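RNA silencing suppressor p19 (Tomato bushy stunt virus, PDB 4J39) binds short double-stranded RNA as a homodimer and probably suppresses host RNA silencing, acting as a molecular caliper that selects siRNAs by duplex length. Local coordinates at residues R106-Q109 against H110-E113; A59-H62 against R63-S67. One frame throughout, in Å; residues are numbered along the deposited sequence. Where two conformers were deposited one is given.

Contact 1 (R106-Q109 against H110-E113); sequences RTLQ and HLCE
T107 with L111, L108 with C112 and Q109 with E113 are the i to i+4 pairs at the start of helix 108-124, the long C-terminal helix of the p19 core. Backbone bonds tie each pair: L111 N reaches T107 O at 2.9 Å, C112 N bonds to L108 O, and E113 N meets Q109 O at 3.1 Å. T107 stands at the N-cap position, but its hydroxyl makes no capping bond. With chi1 at 79°, OG1 lies between the backbone N and the carbonyl carbon, where it rests 3.4 Å from L111 CG and is hydrogen-bonded back to G104 O. A small residue with one hydroxyl suits this buried place, since its polar atom is satisfied while the branched end of L111 packs beside it. The L108 side chain is buried; with CG anti to the backbone N its CD1 swings back to touch L111 CD1 at 4.2 Å and C112 SG at 4.1 Å, and L108 and C112 both lie on V73 of helix 70-78 and W41 of strand 36-43. The polar face carries H110 and E113, three residues apart. H110 ND1 donates to E113 OE1 at 3.2 Å, with the acceptor close to the ring plane, yet the bond comes from 44° above the carboxylate plane. The other oxygen, E113 OE2, lies 3.7 Å from Q109 CG, and the Q109 amide is turned 77° from the carboxylate. H110 and E113 also pack on L125 of the second subunit, and L111 on V97 of that subunit. The histidine-carboxylate bond thus helps to orient the imidazole where it packs against the second subunit, and the nearby carboxylate would be expected to favour a proton on ND1.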
loop_
_atom_site.group_PDB
_atom_site.type_symbol
_atom_site.label_atom_id
_atom_site.label_comp_id
_atom_site.label_asym_id
_atom_site.label_seq_id
_atom_site.Cartn_x
_atom_site.Cartn_y
_atom_site.Cartn_z
ATOM N N ARG A 106 0.820 -14.770 -10.000
ATOM C CA ARG A 106 2.174 -15.095 -10.434
ATOM C C ARG A 106 3.179 -14.271 -9.612
ATOM O O ARG A 106 4.340 -14.632 -9.543
ATOM C CB ARG A 106 2.343 -14.746 -11.932
ATOM C CG ARG A 106 2.859 -15.839 -12.819
ATOM C CD ARG A 106 1.776 -16.453 -13.737
ATOM N NE ARG A 106 1.360 -15.545 -14.805
ATOM C CZ ARG A 106 0.504 -15.830 -15.795
ATOM N NH1 ARG A 106 -0.059 -17.042 -15.916
ATOM N NH2 ARG A 106 0.217 -14.858 -16.670
ATOM N N THR A 107 2.732 -13.181 -9.017
ATOM C CA THR A 107 3.631 -12.295 -8.261
ATOM C C THR A 107 3.520 -12.459 -6.732
ATOM O O THR A 107 3.981 -11.629 -5.956
ATOM C CB THR A 107 3.451 -10.770 -8.635
ATOM O OG1 THR A 107 2.251 -10.252 -7.946
ATOM C CG2 THR A 107 3.430 -10.639 -10.144
ATOM N N LEU A 108 2.868 -13.507 -6.257
ATOM C CA LEU A 108 2.471 -13.552 -4.895
ATOM C C LEU A 108 3.637 -13.438 -3.907
ATOM O O LEU A 108 3.482 -12.816 -2.837
ATOM C CB LEU A 108 1.682 -14.832 -4.558
ATOM C CG LEU A 108 1.025 -14.967 -3.194
ATOM C CD1 LEU A 108 0.066 -13.846 -2.772
ATOM C CD2 LEU A 108 0.337 -16.381 -3.015
ATOM N N GLN A 109 4.788 -14.035 -4.245
ATOM C CA GLN A 109 5.933 -13.948 -3.339
ATOM C C GLN A 109 6.338 -12.440 -3.076
ATOM O O GLN A 109 6.568 -12.024 -1.921
ATOM C CB GLN A 109 7.093 -14.793 -3.857
ATOM C CG GLN A 109 8.193 -14.857 -2.838
ATOM C CD GLN A 109 9.284 -15.935 -3.131
ATOM O OE1 GLN A 109 9.143 -16.739 -4.046
ATOM N NE2 GLN A 109 10.364 -15.935 -2.328
ATOM N N HIS A 110 6.382 -11.683 -4.150
ATOM C CA HIS A 110 6.694 -10.239 -4.062
ATOM C C HIS A 110 5.529 -9.492 -3.386
ATOM O O HIS A 110 5.778 -8.543 -2.620
ATOM C CB HIS A 110 6.941 -9.648 -5.454
ATOM C CG HIS A 110 8.207 -10.075 -6.128
ATOM N ND1 HIS A 110 9.369 -10.410 -5.450
ATOM C CD2 HIS A 110 8.520 -10.102 -7.444
ATOM C CE1 HIS A 110 10.322 -10.697 -6.330
ATOM N NE2 HIS A 110 9.832 -10.504 -7.547
ATOM N N LEU A 111 4.252 -9.867 -3.632
ATOM C CA LEU A 111 3.194 -9.246 -2.870
ATOM C C LEU A 111 3.380 -9.492 -1.341
ATOM O O LEU A 111 3.204 -8.568 -0.559
ATOM C CB LEU A 111 1.795 -9.678 -3.308
ATOM C CG LEU A 111 1.463 -9.534 -4.747
ATOM C CD1 LEU A 111 0.099 -10.303 -5.032
ATOM C CD2 LEU A 111 1.402 -8.074 -5.138
ATOM N N CYS A 112 3.786 -10.721 -0.911
ATOM C CA CYS A 112 3.966 -10.958 0.500
ATOM C C CYS A 112 5.088 -10.090 1.105
ATOM O O CYS A 112 5.040 -9.661 2.244
ATOM C CB CYS A 112 4.308 -12.491 0.710
ATOM S SG CYS A 112 2.683 -13.474 0.425
ATOM N N GLU A 113 6.107 -9.943 0.270
ATOM C CA GLU A 113 7.368 -9.227 0.763
ATOM C C GLU A 113 6.983 -7.759 0.967
ATOM O O GLU A 113 7.303 -7.164 1.983
ATOM C CB GLU A 113 8.473 -9.324 -0.269
ATOM C CG GLU A 113 9.319 -10.662 -0.254
ATOM C CD GLU A 113 10.096 -10.910 -1.611
ATOM O OE1 GLU A 113 10.303 -9.935 -2.390
ATOM O OE2 GLU A 113 10.464 -12.075 -1.924
#

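Contact 2 (A59-H62 against R63-S67); sequences ASLH and RVLGS
The H62 imidazole lies beside the backbone of R63, its CG 3.8 Å from R63 N. The flat guanidinium of R63 is gripped at all three nitrogens: NE donates to a water at 2.8 Å, NH1 forms a salt bridge with E13, and NH2 bonds to R53 O. That water also bonds S60 OG, at 2.7 Å, bridging two side chains three residues apart. The arginine chain leaves the helix extended, then bends at chi3 (80°), which swings its head to the water and to R53. S60 suits its buried site because OG is small and has a second partner in D55 N. Residues 59-65 make up almost all of the short helix 58-65, which packs against helix 108-124 in the p19 core, and G66 and S67 follow it. The usual i to i+4 bonds run through the helix, such as V64 N to S60 O at 2.9 Å. Its apolar side is made of L61, V64 and L65. The L61 and L65 side chains meet at a slant, L61 CG 3.7 Å from L65 CD2, while L61 and V64 pack on L123 and L65 on Q120 of helix 108-124. An unusual chi1 of -101° accompanies a close approach of L65 CB to L61 O, 3.2 Å. At G66 the pattern shifts: G66 N makes only a weak bond to H62 O at 3.3 Å but a shorter one to R63 O, 3.0 Å, and S67 N likewise bonds back three residues to V64 O. Glycine, having no side chain, sits easily close to R63 O. The V64 carbonyl also takes a bond from K119 NZ, a positive group placed where the helix dipole would be negative, and S67 OG bonds to E39.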
loop_
_atom_site.group_PDB
_atom_site.type_symbol
_atom_site.label_atom_id
_atom_site.label_comp_id
_atom_site.label_asym_id
_atom_site.label_seq_id
_atom_site.Cartn_x
_atom_site.Cartn_y
_atom_site.Cartn_z
ATOM N N ALA A 59 6.545 -6.105 22.204
ATOM C CA ALA A 59 5.924 -7.404 22.421
ATOM C C ALA A 59 4.683 -7.634 21.519
ATOM O O ALA A 59 4.602 -8.626 20.777
ATOM C CB ALA A 59 5.543 -7.555 23.839
ATOM N N SER A 60 3.866 -6.624 21.528
ATOM C CA SER A 60 2.616 -6.667 20.700
ATOM C C SER A 60 2.882 -6.661 19.216
ATOM O O SER A 60 2.280 -7.465 18.418
ATOM C CB SER A 60 1.725 -5.553 21.118
ATOM O OG SER A 60 0.458 -5.603 20.378
ATOM N N LEU A 61 3.822 -5.812 18.738
ATOM C CA LEU A 61 4.297 -5.813 17.322
ATOM C C LEU A 61 4.748 -7.200 16.863
ATOM O O LEU A 61 4.376 -7.730 15.783
ATOM C CB LEU A 61 5.445 -4.768 17.100
ATOM C CG LEU A 61 5.835 -4.535 15.665
ATOM C CD1 LEU A 61 4.639 -4.120 14.725
ATOM C CD2 LEU A 61 7.050 -3.585 15.506
ATOM N N HIS A 62 5.607 -7.816 17.686
ATOM C CA HIS A 62 6.112 -9.161 17.379
ATOM C C HIS A 62 4.917 -10.154 17.203
ATOM O O HIS A 62 4.863 -10.919 16.207
ATOM C CB HIS A 62 7.062 -9.646 18.525
ATOM C CG HIS A 62 7.733 -10.913 18.193
ATOM N ND1 HIS A 62 7.275 -12.109 18.671
ATOM C CD2 HIS A 62 8.736 -11.186 17.325
ATOM C CE1 HIS A 62 7.955 -13.084 18.099
ATOM N NE2 HIS A 62 8.866 -12.552 17.303
ATOM N N ARG A 63 4.008 -10.088 18.149
ATOM C CA ARG A 63 2.921 -11.033 18.208
ATOM C C ARG A 63 2.101 -10.879 16.900
ATOM O O ARG A 63 1.827 -11.846 16.201
ATOM C CB ARG A 63 2.051 -10.764 19.388
ATOM C CG ARG A 63 0.842 -11.759 19.542
ATOM C CD ARG A 63 -0.087 -11.414 20.652
ATOM N NE ARG A 63 -1.025 -10.333 20.253
ATOM C CZ ARG A 63 -2.156 -10.595 19.598
ATOM N NH1 ARG A 63 -2.566 -11.857 19.380
ATOM N NH2 ARG A 63 -3.025 -9.579 19.263
ATOM N N VAL A 64 1.729 -9.644 16.590
ATOM C CA VAL A 64 0.789 -9.454 15.415
ATOM C C VAL A 64 1.465 -9.668 14.027
ATOM O O VAL A 64 0.808 -10.008 13.022
ATOM C CB VAL A 64 -0.055 -8.138 15.488
ATOM C CG1 VAL A 64 -0.805 -7.964 16.790
ATOM C CG2 VAL A 64 0.898 -6.848 15.265
ATOM N N LEU A 65 2.793 -9.407 13.896
ATOM C CA LEU A 65 3.545 -9.700 12.731
ATOM C C LEU A 65 3.529 -11.215 12.499
ATOM O O LEU A 65 3.782 -11.665 11.381
ATOM C CB LEU A 65 4.913 -9.135 12.974
ATOM C CG LEU A 65 5.344 -7.832 12.383
ATOM C CD1 LEU A 65 4.562 -7.121 11.255
ATOM C CD2 LEU A 65 6.487 -7.042 13.064
ATOM N N GLY A 66 3.225 -12.007 13.548
ATOM C CA GLY A 66 3.157 -13.497 13.397
ATOM C C GLY A 66 1.822 -13.936 12.815
ATOM O O GLY A 66 1.588 -15.122 12.677
ATOM N N SER A 67 0.935 -13.008 12.441
ATOM C CA SER A 67 -0.488 -13.459 12.076
ATOM C C SER A 67 -0.554 -14.129 10.711
ATOM O O SER A 67 -1.537 -14.872 10.388
ATOM C CB SER A 67 -1.451 -12.277 12.184
ATOM O OG SER A 67 -1.211 -11.431 11.162
HETATM O O HOH W 1 -0.591 -7.821 21.523
#

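In the fold
Both contacts are local, at a helix end: contact 1 spans the start of helix 108-124, contact 2 most of helix 58-65 and the residues after it. Helix 108-124 links them, for contact 2 packs its leucines and valine against residues near that helix's far end. Their centres are 21 Å apart and they do not touch. Each is partly buried, but contact 1 also faces the second subunit and comes within about 5 Å of the RNA (nearest atoms), whereas contact 2 lies about 13 Å from it and touches no other protein chain of the assembly. Their polar chemistry differs accordingly: direct histidine-carboxylate pairing in contact 1, a water bridge and an arginine tied to its own chain in contact 2.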